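Local coordinates for Isomerase/lactonizing enzyme (Agrobacterium fabrum str. C58, PDB 2NQL), which is of unknown function but belongs to the enolase superfamily, joining a mandelate racemase/muconate lactonizing enzyme-type N-terminal domain to a TIM-like barrel that holds a sodium ion, at residues E197-R202 with Q232-W237; R223-I228 with E252-N257; D50-V55 with W66-G71. All coordinates share one frame; numbering follows the deposited sequence.

Contact 1 (E197-R202 with Q232-W237)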
ATOM      1  N   GLU A 197      32.960 -11.563  -1.126  1.00 28.83           N
ATOM      2  CA  GLU A 197      32.023 -12.670  -0.934  1.00 29.97           C
ATOM      3  C   GLU A 197      31.827 -13.522  -2.186  1.00 28.44           C
ATOM      4  O   GLU A 197      31.956 -14.755  -2.113  1.00 30.10           O
ATOM      5  CB  GLU A 197      30.673 -12.198  -0.380  1.00 30.01           C
ATOM      6  CG  GLU A 197      29.791 -13.338   0.194  1.00 34.81           C
ATOM      7  CD  GLU A 197      30.149 -13.749   1.641  1.00 46.60           C
ATOM      8  OE1 GLU A 197      30.728 -12.932   2.391  1.00 41.21           O
ATOM      9  OE2 GLU A 197      29.849 -14.903   2.035  1.00 36.69           O
ATOM     10  N   ILE A 198      31.545 -12.875  -3.323  1.00 27.07           N
ATOM     11  CA  ILE A 198      31.335 -13.598  -4.579  1.00 27.13           C
ATOM     12  C   ILE A 198      32.611 -14.271  -5.078  1.00 26.36           C
ATOM     13  O   ILE A 198      32.550 -15.382  -5.598  1.00 29.57           O
ATOM     14  CB  ILE A 198      30.646 -12.743  -5.703  1.00 28.07           C
ATOM     15  CG1 ILE A 198      30.070 -13.647  -6.812  1.00 29.07           C
ATOM     16  CG2 ILE A 198      31.592 -11.661  -6.258  1.00 28.00           C
ATOM     17  CD1 ILE A 198      29.076 -12.971  -7.789  1.00 29.09           C
ATOM     18  N   ALA A 199      33.752 -13.598  -4.888  1.00 27.24           N
ATOM     19  CA  ALA A 199      35.088 -14.166  -5.142  1.00 29.87           C
ATOM     20  C   ALA A 199      35.302 -15.489  -4.392  1.00 25.08           C
ATOM     21  O   ALA A 199      35.669 -16.507  -4.993  1.00 28.39           O
ATOM     22  CB  ALA A 199      36.176 -13.144  -4.739  1.00 26.75           C
ATOM     23  N   ASN A 200      35.039 -15.471  -3.087  1.00 28.27           N
ATOM     24  CA  ASN A 200      35.117 -16.681  -2.285  1.00 29.20           C
ATOM     25  C   ASN A 200      34.166 -17.788  -2.715  1.00 29.43           C
ATOM     26  O   ASN A 200      34.589 -18.932  -2.902  1.00 27.41           O
ATOM     27  CB  ASN A 200      34.936 -16.372  -0.800  1.00 31.93           C
ATOM     28  CG  ASN A 200      35.201 -17.586   0.069  1.00 34.16           C
ATOM     29  OD1 ASN A 200      36.323 -18.092   0.118  1.00 36.20           O
ATOM     30  ND2 ASN A 200      34.169 -18.076   0.737  1.00 28.41           N
ATOM     31  N   LEU A 201      32.889 -17.440  -2.881  1.00 28.66           N
ATOM     32  CA  LEU A 201      31.885 -18.378  -3.355  1.00 24.80           C
ATOM     33  C   LEU A 201      32.240 -19.001  -4.706  1.00 26.19           C
ATOM     34  O   LEU A 201      32.180 -20.228  -4.851  1.00 27.98           O
ATOM     35  CB  LEU A 201      30.479 -17.750  -3.354  1.00 21.66           C
ATOM     36  CG  LEU A 201      29.915 -17.445  -1.945  1.00 23.97           C
ATOM     37  CD1 LEU A 201      28.572 -16.726  -2.034  1.00 26.91           C
ATOM     38  CD2 LEU A 201      29.821 -18.693  -1.030  1.00 26.03           C
ATOM     39  N   ARG A 202      32.661 -18.168  -5.664  1.00 28.85           N
ATOM     40  CA  ARG A 202      33.083 -18.636  -6.993  1.00 26.71           C
ATOM     41  C   ARG A 202      34.269 -19.630  -6.909  1.00 26.45           C
ATOM     42  O   ARG A 202      34.274 -20.660  -7.595  1.00 27.66           O
ATOM     43  CB  ARG A 202      33.438 -17.429  -7.889  1.00 25.50           C
ATOM     44  CG  ARG A 202      33.856 -17.759  -9.320  1.00 25.73           C
ATOM     45  CD  ARG A 202      32.822 -18.640 -10.027  1.00 29.14           C
ATOM     46  NE  ARG A 202      31.607 -17.890 -10.338  1.00 28.88           N
ATOM     47  CZ  ARG A 202      30.411 -18.442 -10.547  1.00 28.42           C
ATOM     48  NH1 ARG A 202      30.244 -19.758 -10.438  1.00 27.85           N
ATOM     49  NH2 ARG A 202      29.369 -17.666 -10.827  1.00 26.91           N
ATOM     50  N   GLN A 232      31.230  -8.375 -11.229  1.00 27.56           N
ATOM     51  CA  GLN A 232      31.093  -8.974 -12.550  1.00 30.36           C
ATOM     52  C   GLN A 232      32.230  -9.881 -13.084  1.00 26.51           C
ATOM     53  O   GLN A 232      31.946 -10.821 -13.816  1.00 34.01           O
ATOM     54  CB  GLN A 232      30.409  -8.045 -13.578  1.00 36.67           C
ATOM     55  CG  GLN A 232      31.285  -7.365 -14.594  1.00 45.60           C
ATOM     56  CD  GLN A 232      31.653  -8.276 -15.760  1.00 54.84           C
ATOM     57  OE1 GLN A 232      32.802  -8.701 -15.881  1.00 47.23           O
ATOM     58  NE2 GLN A 232      30.679  -8.587 -16.612  1.00 59.81           N
ATOM     59  N   PRO A 233      33.508  -9.627 -12.696  1.00 36.39           N
ATOM     60  CA  PRO A 233      34.567 -10.621 -12.958  1.00 37.49           C
ATOM     61  C   PRO A 233      34.328 -12.039 -12.415  1.00 40.41           C
ATOM     62  O   PRO A 233      34.995 -12.985 -12.848  1.00 34.44           O
ATOM     63  CB  PRO A 233      35.798 -10.006 -12.276  1.00 41.59           C
ATOM     64  CG  PRO A 233      35.552  -8.555 -12.309  1.00 41.54           C
ATOM     65  CD  PRO A 233      34.074  -8.416 -12.070  1.00 34.01           C
ATOM     66  N   PHE A 234      33.392 -12.190 -11.483  1.00 32.54           N
ATOM     67  CA  PHE A 234      33.148 -13.484 -10.871  1.00 30.43           C
ATOM     68  C   PHE A 234      31.845 -14.111 -11.370  1.00 31.61           C
ATOM     69  O   PHE A 234      31.359 -15.093 -10.796  1.00 32.25           O
ATOM     70  CB  PHE A 234      33.198 -13.352  -9.347  1.00 30.63           C
ATOM     71  CG  PHE A 234      34.478 -12.717  -8.847  1.00 33.80           C
ATOM     72  CD1 PHE A 234      35.666 -13.455  -8.792  1.00 30.80           C
ATOM     73  CD2 PHE A 234      34.506 -11.370  -8.476  1.00 36.26           C
ATOM     74  CE1 PHE A 234      36.851 -12.860  -8.352  1.00 34.08           C
ATOM     75  CE2 PHE A 234      35.687 -10.769  -8.030  1.00 35.21           C
ATOM     76  CZ  PHE A 234      36.857 -11.513  -7.969  1.00 32.41           C
ATOM     77  N   ASP A 235      31.307 -13.550 -12.458  1.00 30.46           N
ATOM     78  CA  ASP A 235      30.142 -14.098 -13.162  1.00 32.16           C
ATOM     79  C   ASP A 235      28.862 -14.193 -12.277  1.00 28.01           C
ATOM     80  O   ASP A 235      28.388 -15.299 -11.989  1.00 32.81           O
ATOM     81  CB  ASP A 235      30.487 -15.459 -13.792  1.00 30.22           C
ATOM     82  CG  ASP A 235      29.411 -15.957 -14.754  1.00 38.81           C
ATOM     83  OD1 ASP A 235      28.860 -15.134 -15.515  1.00 37.02           O
ATOM     84  OD2 ASP A 235      29.119 -17.180 -14.737  1.00 35.74           O
ATOM     85  N   PRO A 236      28.320 -13.044 -11.832  1.00 29.97           N
ATOM     86  CA  PRO A 236      27.035 -13.108 -11.125  1.00 27.13           C
ATOM     87  C   PRO A 236      25.874 -13.555 -12.005  1.00 29.63           C
ATOM     88  O   PRO A 236      25.709 -13.091 -13.146  1.00 28.91           O
ATOM     89  CB  PRO A 236      26.833 -11.669 -10.618  1.00 26.89           C
ATOM     90  CG  PRO A 236      27.612 -10.821 -11.546  1.00 30.22           C
ATOM     91  CD  PRO A 236      28.809 -11.656 -11.940  1.00 32.24           C
ATOM     92  N   TRP A 237      25.080 -14.473 -11.458  1.00 29.22           N
ATOM     93  CA  TRP A 237      23.877 -14.977 -12.105  1.00 24.54           C
ATOM     94  C   TRP A 237      22.872 -13.848 -12.322  1.00 26.16           C
ATOM     95  O   TRP A 237      22.416 -13.630 -13.448  1.00 25.83           O
ATOM     96  CB  TRP A 237      23.306 -16.089 -11.209  1.00 27.04           C
ATOM     97  CG  TRP A 237      21.983 -16.699 -11.546  1.00 24.51           C
ATOM     98  CD1 TRP A 237      21.330 -16.703 -12.744  1.00 22.60           C
ATOM     99  CD2 TRP A 237      21.176 -17.445 -10.642  1.00 22.22           C
ATOM    100  NE1 TRP A 237      20.142 -17.398 -12.635  1.00 24.02           N
ATOM    101  CE2 TRP A 237      20.028 -17.866 -11.352  1.00 25.35           C
ATOM    102  CE3 TRP A 237      21.307 -17.790  -9.281  1.00 27.04           C
ATOM    103  CZ2 TRP A 237      19.006 -18.595 -10.749  1.00 25.46           C
ATOM    104  CZ3 TRP A 237      20.296 -18.533  -8.679  1.00 23.69           C
ATOM    105  CH2 TRP A 237      19.164 -18.943  -9.423  1.00 23.48           C
TER
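Arg202, near the end of helix 194-205, reaches across to the turn 232-237 and holds two of its backbone carbonyls, while an apolar patch packs beside it. The polar half depends on the bent arginine chain: CG leaves anti to the backbone N, then turns at chi2 and chi3 bring the edge of the guanidinium to the turn. Two nitrogens grip one oxygen side-on. Arg202 NE meets Phe234 O at 2.8 Å along a fairly straight path (164°), coming from above the carbonyl plane, whereas Arg202 NH2 approaches Phe234 O within that plane but at 3.3 Å and more bent. NH2 also gives a weak bond to Asp235 O. The Asp235 carboxylate adds only a long salt bridge, its OD2 3.9 Å from Arg202 NH2 and well out of the guanidinium plane, so no N-H points at it.

The apolar half centres on the Phe234 ring. Ala199 CB sits over one face in a CH-pi contact, 3.9 Å from the ring centroid and displaced toward the CE1-CZ rim; Pro233 CB lies over the opposite face. Ile198 divides its branches: CG2 comes obliquely to Phe234 CD2 at 3.7 Å, and CD1 reaches Pro236 CB at 3.8 Å, the two side chains crossing at about a right angle.

Arg202 NH1 bonds to Gly206 O and Ala209 O, so one guanidinium gathers carbonyls from two turns that lead into barrel strands. On the barrel side, Ile198 rests on Phe185 of strand 182-186, and Trp237 pairs through its backbone with Ile211 of strand 210-214, ahead of strand 239-240.

Contact 2 (R223-I228 with E252-N257)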
ATOM      1  N   ARG A 223      26.243   3.842  -7.026  1.00 30.82           N
ATOM      2  CA  ARG A 223      26.876   2.853  -6.134  1.00 32.22           C
ATOM      3  C   ARG A 223      26.497   1.408  -6.480  1.00 29.80           C
ATOM      4  O   ARG A 223      27.362   0.529  -6.474  1.00 31.54           O
ATOM      5  CB  ARG A 223      26.532   3.127  -4.674  1.00 28.61           C
ATOM      6  CG  ARG A 223      27.210   2.219  -3.652  1.00 36.04           C
ATOM      7  CD  ARG A 223      28.715   2.251  -3.827  1.00 42.75           C
ATOM      8  NE  ARG A 223      29.418   1.548  -2.762  1.00 45.28           N
ATOM      9  CZ  ARG A 223      30.653   1.069  -2.883  1.00 49.05           C
ATOM     10  NH1 ARG A 223      31.322   1.201  -4.031  1.00 38.08           N
ATOM     11  NH2 ARG A 223      31.217   0.452  -1.854  1.00 44.95           N
ATOM     12  N   ALA A 224      25.211   1.178  -6.749  1.00 35.89           N
ATOM     13  CA  ALA A 224      24.735  -0.112  -7.254  1.00 32.16           C
ATOM     14  C   ALA A 224      25.556  -0.576  -8.458  1.00 38.34           C
ATOM     15  O   ALA A 224      26.097  -1.690  -8.445  1.00 31.13           O
ATOM     16  CB  ALA A 224      23.249  -0.050  -7.599  1.00 32.01           C
ATOM     17  N   LEU A 225      25.690   0.290  -9.464  1.00 34.57           N
ATOM     18  CA  LEU A 225      26.516  -0.020 -10.645  1.00 35.01           C
ATOM     19  C   LEU A 225      27.990  -0.304 -10.345  1.00 33.87           C
ATOM     20  O   LEU A 225      28.573  -1.215 -10.932  1.00 34.69           O
ATOM     21  CB  LEU A 225      26.399   1.067 -11.707  1.00 30.13           C
ATOM     22  CG  LEU A 225      25.073   1.130 -12.444  1.00 29.90           C
ATOM     23  CD1 LEU A 225      24.890   2.492 -13.090  1.00 33.79           C
ATOM     24  CD2 LEU A 225      24.951   0.001 -13.432  1.00 30.90           C
ATOM     25  N   GLU A 226      28.575   0.471  -9.424  1.00 35.38           N
ATOM     26  CA  GLU A 226      29.945   0.255  -8.971  1.00 35.08           C
ATOM     27  C   GLU A 226      30.154  -1.138  -8.389  1.00 40.66           C
ATOM     28  O   GLU A 226      31.145  -1.814  -8.698  1.00 36.01           O
ATOM     29  CB  GLU A 226      30.327   1.285  -7.908  1.00 39.31           C
ATOM     30  CG  GLU A 226      30.668   2.663  -8.438  1.00 50.07           C
ATOM     31  CD  GLU A 226      30.827   3.675  -7.317  1.00 57.32           C
ATOM     32  OE1 GLU A 226      31.264   3.284  -6.211  1.00 47.18           O
ATOM     33  OE2 GLU A 226      30.511   4.862  -7.540  1.00 61.46           O
ATOM     34  N   LEU A 227      29.220  -1.552  -7.533  1.00 33.88           N
ATOM     35  CA  LEU A 227      29.312  -2.826  -6.854  1.00 33.15           C
ATOM     36  C   LEU A 227      29.081  -3.980  -7.840  1.00 27.30           C
ATOM     37  O   LEU A 227      29.744  -5.034  -7.766  1.00 30.73           O
ATOM     38  CB  LEU A 227      28.306  -2.854  -5.688  1.00 33.94           C
ATOM     39  CG  LEU A 227      28.601  -1.966  -4.460  1.00 34.06           C
ATOM     40  CD1 LEU A 227      27.400  -1.918  -3.533  1.00 31.09           C
ATOM     41  CD2 LEU A 227      29.862  -2.422  -3.685  1.00 33.09           C
ATOM     42  N   ILE A 228      28.158  -3.768  -8.776  1.00 30.31           N
ATOM     43  CA  ILE A 228      27.890  -4.762  -9.820  1.00 31.77           C
ATOM     44  C   ILE A 228      29.135  -4.961 -10.700  1.00 31.35           C
ATOM     45  O   ILE A 228      29.497  -6.093 -11.011  1.00 36.26           O
ATOM     46  CB  ILE A 228      26.647  -4.391 -10.639  1.00 30.65           C
ATOM     47  CG1 ILE A 228      25.382  -4.536  -9.774  1.00 31.52           C
ATOM     48  CG2 ILE A 228      26.507  -5.257 -11.881  1.00 31.71           C
ATOM     49  CD1 ILE A 228      24.125  -3.945 -10.419  1.00 30.53           C
ATOM     50  N   GLU A 252      15.879   1.968 -13.647  1.00 29.62           N
ATOM     51  CA  GLU A 252      16.105   2.176 -15.080  1.00 33.70           C
ATOM     52  C   GLU A 252      17.584   2.404 -15.398  1.00 34.46           C
ATOM     53  O   GLU A 252      18.147   1.732 -16.259  1.00 37.69           O
ATOM     54  CB  GLU A 252      15.253   3.322 -15.615  1.00 35.64           C
ATOM     55  CG  GLU A 252      15.534   3.670 -17.074  1.00 37.11           C
ATOM     56  CD  GLU A 252      14.516   4.628 -17.689  1.00 43.53           C
ATOM     57  OE1 GLU A 252      13.582   5.091 -16.996  1.00 47.14           O
ATOM     58  OE2 GLU A 252      14.657   4.915 -18.891  1.00 41.08           O
ATOM     59  N   LYS A 253      18.198   3.339 -14.685  1.00 35.35           N
ATOM     60  CA  LYS A 253      19.606   3.646 -14.878  1.00 34.96           C
ATOM     61  C   LYS A 253      20.507   2.425 -14.639  1.00 38.31           C
ATOM     62  O   LYS A 253      21.384   2.141 -15.458  1.00 39.43           O
ATOM     63  CB  LYS A 253      20.038   4.837 -14.013  1.00 32.86           C
ATOM     64  CG  LYS A 253      21.558   5.105 -14.093  1.00 35.47           C
ATOM     65  CD  LYS A 253      21.952   6.453 -13.526  1.00 38.61           C
ATOM     66  CE  LYS A 253      23.435   6.693 -13.765  1.00 47.31           C
ATOM     67  NZ  LYS A 253      23.803   8.107 -13.505  1.00 53.30           N
ATOM     68  N   VAL A 254      20.284   1.698 -13.542  1.00 33.21           N
ATOM     69  CA  VAL A 254      21.105   0.516 -13.236  1.00 33.86           C
ATOM     70  C   VAL A 254      20.978  -0.511 -14.356  1.00 33.84           C
ATOM     71  O   VAL A 254      21.999  -1.017 -14.861  1.00 33.29           O
ATOM     72  CB  VAL A 254      20.765  -0.134 -11.857  1.00 28.59           C
ATOM     73  CG1 VAL A 254      21.473  -1.485 -11.698  1.00 30.51           C
ATOM     74  CG2 VAL A 254      21.197   0.766 -10.732  1.00 29.81           C
ATOM     75  N   SER A 255      19.737  -0.773 -14.772  1.00 30.95           N
ATOM     76  CA  SER A 255      19.416  -1.878 -15.675  1.00 30.05           C
ATOM     77  C   SER A 255      19.905  -1.646 -17.105  1.00 37.44           C
ATOM     78  O   SER A 255      20.094  -2.594 -17.863  1.00 36.60           O
ATOM     79  CB  SER A 255      17.916  -2.149 -15.683  1.00 31.50           C
ATOM     80  OG  SER A 255      17.217  -1.167 -16.430  1.00 39.78           O
ATOM     81  N   LYS A 256      20.098  -0.381 -17.463  1.00 38.14           N
ATOM     82  CA  LYS A 256      20.542  -0.019 -18.803  1.00 41.49           C
ATOM     83  C   LYS A 256      22.048   0.185 -18.896  1.00 37.80           C
ATOM     84  O   LYS A 256      22.572   0.450 -19.974  1.00 41.65           O
ATOM     85  CB  LYS A 256      19.793   1.219 -19.279  1.00 34.40           C
ATOM     86  CG  LYS A 256      18.384   0.892 -19.693  1.00 33.04           C
ATOM     87  CD  LYS A 256      17.622   2.107 -20.146  1.00 40.66           C
ATOM     88  CE  LYS A 256      16.358   1.674 -20.842  1.00 45.68           C
ATOM     89  NZ  LYS A 256      15.454   2.821 -21.075  1.00 50.37           N
ATOM     90  N   ASN A 257      22.741   0.052 -17.767  1.00 36.47           N
ATOM     91  CA  ASN A 257      24.172   0.349 -17.700  1.00 37.25           C
ATOM     92  C   ASN A 257      25.010  -0.801 -17.159  1.00 37.58           C
ATOM     93  O   ASN A 257      26.197  -0.630 -16.853  1.00 32.06           O
ATOM     94  CB  ASN A 257      24.420   1.631 -16.892  1.00 36.42           C
ATOM     95  CG  ASN A 257      24.040   2.881 -17.666  1.00 45.88           C
ATOM     96  OD1 ASN A 257      23.000   3.495 -17.416  1.00 45.61           O
ATOM     97  ND2 ASN A 257      24.871   3.247 -18.642  1.00 39.53           N
TER
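Two helices from the outer layer of the alpha/beta barrel, 221-231 and 248-255, meet here, with strand 239-240 between them in sequence. Apolar contact comes first. Val254 presents its two methyls to different residues one helical turn apart: CG2, beside the backbone N, touches Ala224 CB at 3.8 Å, and CG1, anti to that N, meets Ile228 CD1 obliquely, also at 3.8 Å. Ile228 CD1 gets there because CG1 of its own side chain is anti to the carbonyl carbon and the chain runs on extended. Ala224, Ile228 and Val254 are buried, and Val254 and Ile228 continue inward onto Ile262 and Val260 respectively.

A second kind of contact sets a methyl group against the backbone at the end of helix 248-255. Leu225 sets its branch tip against the backbone there, CD2 lying 3.4 Å from Val254 O and 3.7 Å from Asn257 O. Both Leu225 methyls also touch Asn257 CB. Val254 O is meanwhile a backbone acceptor for Asn257 N, so the methyl packs against a carbonyl that already has a donor.

Charged groups stay at the margins. Arg223 NH1 bonds to Glu226 OE1 on its own helix, with Leu227 CD2 over the centre of the guanidinium face, and Lys253 NZ forms a salt bridge with Glu222. On the far side of the second helix, Lys256 NZ pairs with Glu252 OE2, while Ser255 OG donates to Glu252 O at 3.0 Å, sharing that carbonyl with Lys256 N.

Contact 3 (D50-V55 with W66-G71)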
ATOM      1  N   ASP A  50       9.327 -15.667  14.511  1.00 12.14           N
ATOM      2  CA  ASP A  50       8.727 -15.954  13.200  1.00 13.45           C
ATOM      3  C   ASP A  50       7.228 -15.873  13.416  1.00 12.91           C
ATOM      4  O   ASP A  50       6.729 -16.308  14.456  1.00 16.34           O
ATOM      5  CB  ASP A  50       9.072 -17.355  12.736  1.00 17.57           C
ATOM      6  CG  ASP A  50      10.474 -17.462  12.151  1.00 24.07           C
ATOM      7  OD1 ASP A  50      11.154 -16.432  11.935  1.00 20.77           O
ATOM      8  OD2 ASP A  50      10.895 -18.611  11.902  1.00 24.33           O
ATOM      9  N   ARG A  51       6.507 -15.297  12.457  1.00 16.03           N
ATOM     10  CA  ARG A  51       5.040 -15.158  12.631  1.00 15.75           C
ATOM     11  C   ARG A  51       4.410 -15.011  11.255  1.00 15.15           C
ATOM     12  O   ARG A  51       4.967 -14.341  10.389  1.00 17.50           O
ATOM     13  CB  ARG A  51       4.702 -13.921  13.493  1.00 18.48           C
ATOM     14  CG  ARG A  51       3.202 -13.803  13.880  1.00 15.41           C
ATOM     15  CD  ARG A  51       3.009 -12.768  14.994  1.00 12.48           C
ATOM     16  NE  ARG A  51       3.531 -11.447  14.670  1.00 15.68           N
ATOM     17  CZ  ARG A  51       3.735 -10.495  15.583  1.00 15.46           C
ATOM     18  NH1 ARG A  51       3.492 -10.726  16.885  1.00 20.61           N
ATOM     19  NH2 ARG A  51       4.212  -9.333  15.190  1.00 16.65           N
ATOM     20  N   SER A  52       3.265 -15.642  11.053  1.00 17.53           N
ATOM     21  CA  SER A  52       2.526 -15.397   9.819  1.00 14.71           C
ATOM     22  C   SER A  52       1.048 -15.414  10.165  1.00 13.77           C
ATOM     23  O   SER A  52       0.654 -15.845  11.259  1.00 15.63           O
ATOM     24  CB  SER A  52       2.838 -16.466   8.762  1.00 17.27           C
ATOM     25  OG  SER A  52       2.487 -17.754   9.219  1.00 18.19           O
ATOM     26  N   VAL A  53       0.232 -14.947   9.223  1.00 13.79           N
ATOM     27  CA  VAL A  53      -1.218 -14.951   9.415  1.00 14.29           C
ATOM     28  C   VAL A  53      -1.808 -16.068   8.590  1.00 13.66           C
ATOM     29  O   VAL A  53      -1.528 -16.149   7.397  1.00 19.61           O
ATOM     30  CB  VAL A  53      -1.855 -13.590   8.965  1.00 18.81           C
ATOM     31  CG1 VAL A  53      -3.420 -13.720   8.838  1.00 15.75           C
ATOM     32  CG2 VAL A  53      -1.484 -12.483   9.964  1.00 16.56           C
ATOM     33  N   LEU A  54      -2.628 -16.906   9.216  1.00 14.65           N
ATOM     34  CA  LEU A  54      -3.285 -18.019   8.529  1.00 16.64           C
ATOM     35  C   LEU A  54      -4.785 -17.762   8.443  1.00 16.16           C
ATOM     36  O   LEU A  54      -5.372 -17.201   9.379  1.00 16.77           O
ATOM     37  CB  LEU A  54      -3.054 -19.323   9.310  1.00 15.78           C
ATOM     38  CG  LEU A  54      -1.639 -19.898   9.159  1.00 21.10           C
ATOM     39  CD1 LEU A  54      -1.372 -20.871  10.299  1.00 22.21           C
ATOM     40  CD2 LEU A  54      -1.567 -20.625   7.830  1.00 22.99           C
ATOM     41  N   VAL A  55      -5.405 -18.196   7.346  1.00 16.72           N
ATOM     42  CA  VAL A  55      -6.879 -18.085   7.215  1.00 12.88           C
ATOM     43  C   VAL A  55      -7.469 -19.470   6.962  1.00 15.42           C
ATOM     44  O   VAL A  55      -7.000 -20.174   6.080  1.00 15.58           O
ATOM     45  CB  VAL A  55      -7.278 -17.127   6.051  1.00 15.99           C
ATOM     46  CG1 VAL A  55      -8.787 -17.204   5.782  1.00 19.51           C
ATOM     47  CG2 VAL A  55      -6.899 -15.688   6.417  1.00 17.80           C
ATOM     48  N   TRP A  66      -7.270 -23.411   3.254  1.00 16.36           N
ATOM     49  CA  TRP A  66      -6.331 -22.606   4.031  1.00 16.65           C
ATOM     50  C   TRP A  66      -5.576 -21.619   3.157  1.00 17.44           C
ATOM     51  O   TRP A  66      -5.170 -21.938   2.015  1.00 16.05           O
ATOM     52  CB  TRP A  66      -5.313 -23.500   4.771  1.00 19.42           C
ATOM     53  CG  TRP A  66      -5.891 -24.214   5.977  1.00 18.87           C
ATOM     54  CD1 TRP A  66      -6.475 -25.461   6.002  1.00 14.66           C
ATOM     55  CD2 TRP A  66      -5.884 -23.749   7.329  1.00 17.69           C
ATOM     56  NE1 TRP A  66      -6.836 -25.783   7.281  1.00 19.92           N
ATOM     57  CE2 TRP A  66      -6.500 -24.749   8.116  1.00 20.53           C
ATOM     58  CE3 TRP A  66      -5.442 -22.563   7.955  1.00 13.47           C
ATOM     59  CZ2 TRP A  66      -6.651 -24.625   9.504  1.00 19.41           C
ATOM     60  CZ3 TRP A  66      -5.603 -22.439   9.344  1.00 15.80           C
ATOM     61  CH2 TRP A  66      -6.200 -23.454  10.094  1.00 16.95           C
ATOM     62  N   GLY A  67      -5.372 -20.413   3.698  1.00 16.13           N
ATOM     63  CA  GLY A  67      -4.526 -19.430   3.058  1.00 13.65           C
ATOM     64  C   GLY A  67      -3.573 -18.851   4.097  1.00 11.94           C
ATOM     65  O   GLY A  67      -3.715 -19.117   5.292  1.00 14.73           O
ATOM     66  N   GLU A  68      -2.633 -18.033   3.637  1.00 14.23           N
ATOM     67  CA  GLU A  68      -1.611 -17.472   4.525  1.00 15.91           C
ATOM     68  C   GLU A  68      -1.027 -16.207   3.906  1.00 13.96           C
ATOM     69  O   GLU A  68      -0.963 -16.082   2.683  1.00 15.80           O
ATOM     70  CB  GLU A  68      -0.501 -18.523   4.758  1.00 14.97           C
ATOM     71  CG  GLU A  68       0.502 -18.189   5.904  1.00 12.60           C
ATOM     72  CD  GLU A  68       1.712 -19.134   5.940  1.00 20.45           C
ATOM     73  OE1 GLU A  68       1.922 -19.902   4.975  1.00 19.20           O
ATOM     74  OE2 GLU A  68       2.481 -19.054   6.925  1.00 18.44           O
ATOM     75  N   THR A  69      -0.599 -15.270   4.751  1.00 12.95           N
ATOM     76  CA  THR A  69       0.123 -14.101   4.282  1.00 15.74           C
ATOM     77  C   THR A  69       1.114 -13.696   5.381  1.00 13.87           C
ATOM     78  O   THR A  69       1.213 -14.370   6.401  1.00 15.77           O
ATOM     79  CB  THR A  69      -0.861 -12.921   3.932  1.00 13.69           C
ATOM     80  OG1 THR A  69      -0.146 -11.837   3.345  1.00 15.64           O
ATOM     81  CG2 THR A  69      -1.673 -12.452   5.161  1.00 16.47           C
ATOM     82  N   TYR A  70       1.821 -12.603   5.146  1.00 11.98           N
ATOM     83  CA  TYR A  70       2.781 -12.058   6.094  1.00 14.86           C
ATOM     84  C   TYR A  70       2.093 -11.746   7.400  1.00 19.42           C
ATOM     85  O   TYR A  70       0.980 -11.221   7.433  1.00 16.15           O
ATOM     86  CB  TYR A  70       3.418 -10.791   5.539  1.00 17.06           C
ATOM     87  CG  TYR A  70       4.619 -11.060   4.660  1.00 15.22           C
ATOM     88  CD1 TYR A  70       4.500 -11.810   3.481  1.00 18.20           C
ATOM     89  CD2 TYR A  70       5.885 -10.577   5.012  1.00 19.43           C
ATOM     90  CE1 TYR A  70       5.619 -12.058   2.668  1.00 18.83           C
ATOM     91  CE2 TYR A  70       7.006 -10.816   4.194  1.00 16.73           C
ATOM     92  CZ  TYR A  70       6.855 -11.560   3.033  1.00 20.37           C
ATOM     93  OH  TYR A  70       7.945 -11.793   2.211  1.00 21.29           O
ATOM     94  N   GLY A  71       2.761 -12.112   8.477  1.00 15.28           N
ATOM     95  CA  GLY A  71       2.323 -11.733   9.804  1.00 15.59           C
ATOM     96  C   GLY A  71       3.461 -11.300  10.701  1.00 15.44           C
ATOM     97  O   GLY A  71       3.228 -11.110  11.883  1.00 15.49           O
TER
HETATM   98  O   HOH W   1       5.297 -13.212   7.964  1.00 20.63           O
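Strands 50-59 and 64-70 form a beta hairpin in the N-terminal domain, running antiparallel at 157° between their segment directions. The pairing is tight at the Val55 end. Val53 with Thr69 and Val55 with Gly67 are hydrogen-bonded pairs, Val55 N to Gly67 O being 2.8 Å. Between them, in the non-hydrogen-bonded pair, Leu54 and Glu68 lie side by side, with Leu54 CD2 3.7 Å from Glu68 CG, and Leu54 CB meets the edge of the Trp66 ring. Val53 and Val55 point to the other face, toward helix 75-90.

At the other end the regular pairing gives way. Gly71, with no side chain to intervene, brings its CA to 3.7 Å from Ser52 CA, yet a water carries the link between Arg51 O and Gly71 N. Arg51, bent at chi3, then returns NE to Gly71 O at 2.8 Å, in the carbonyl plane. The Tyr70 side chain leaves away from the partner strand, and its ring stacks on His292 and touches Tyr114 of the second subunit.

Extended beyond CG, the Glu68 side chain takes Ser52 OG on the anti lone pair of OE2, at 2.6 Å. Ala320 N also bonds to OE2, and Phe323 N, near the start of helix 322-331, bonds to OE1. This buried carboxylate thus ties hairpin to barrel, and so many donors beside a helix N-terminus would probably favour its ionised form.

Contacts 1 and 2 are neighbours on the barrel, their centres 17 Å apart: 223-228 and 232-237 adjoin in sequence, so helix 221-231 takes part in contact 2 and the turn after it in contact 1. Both are only partly buried. They differ in what joins them, since contact 1 relies on a guanidinium holding carbonyls of a turn and contact 2 on methyls between two helices. Contact 3 belongs to the N-terminal domain, about 35 Å away between centres and across the centre of the chain. It is the buried one, where paired backbones are joined by a buried carboxylate with several donors, unlike the charges at the margins of contact 2.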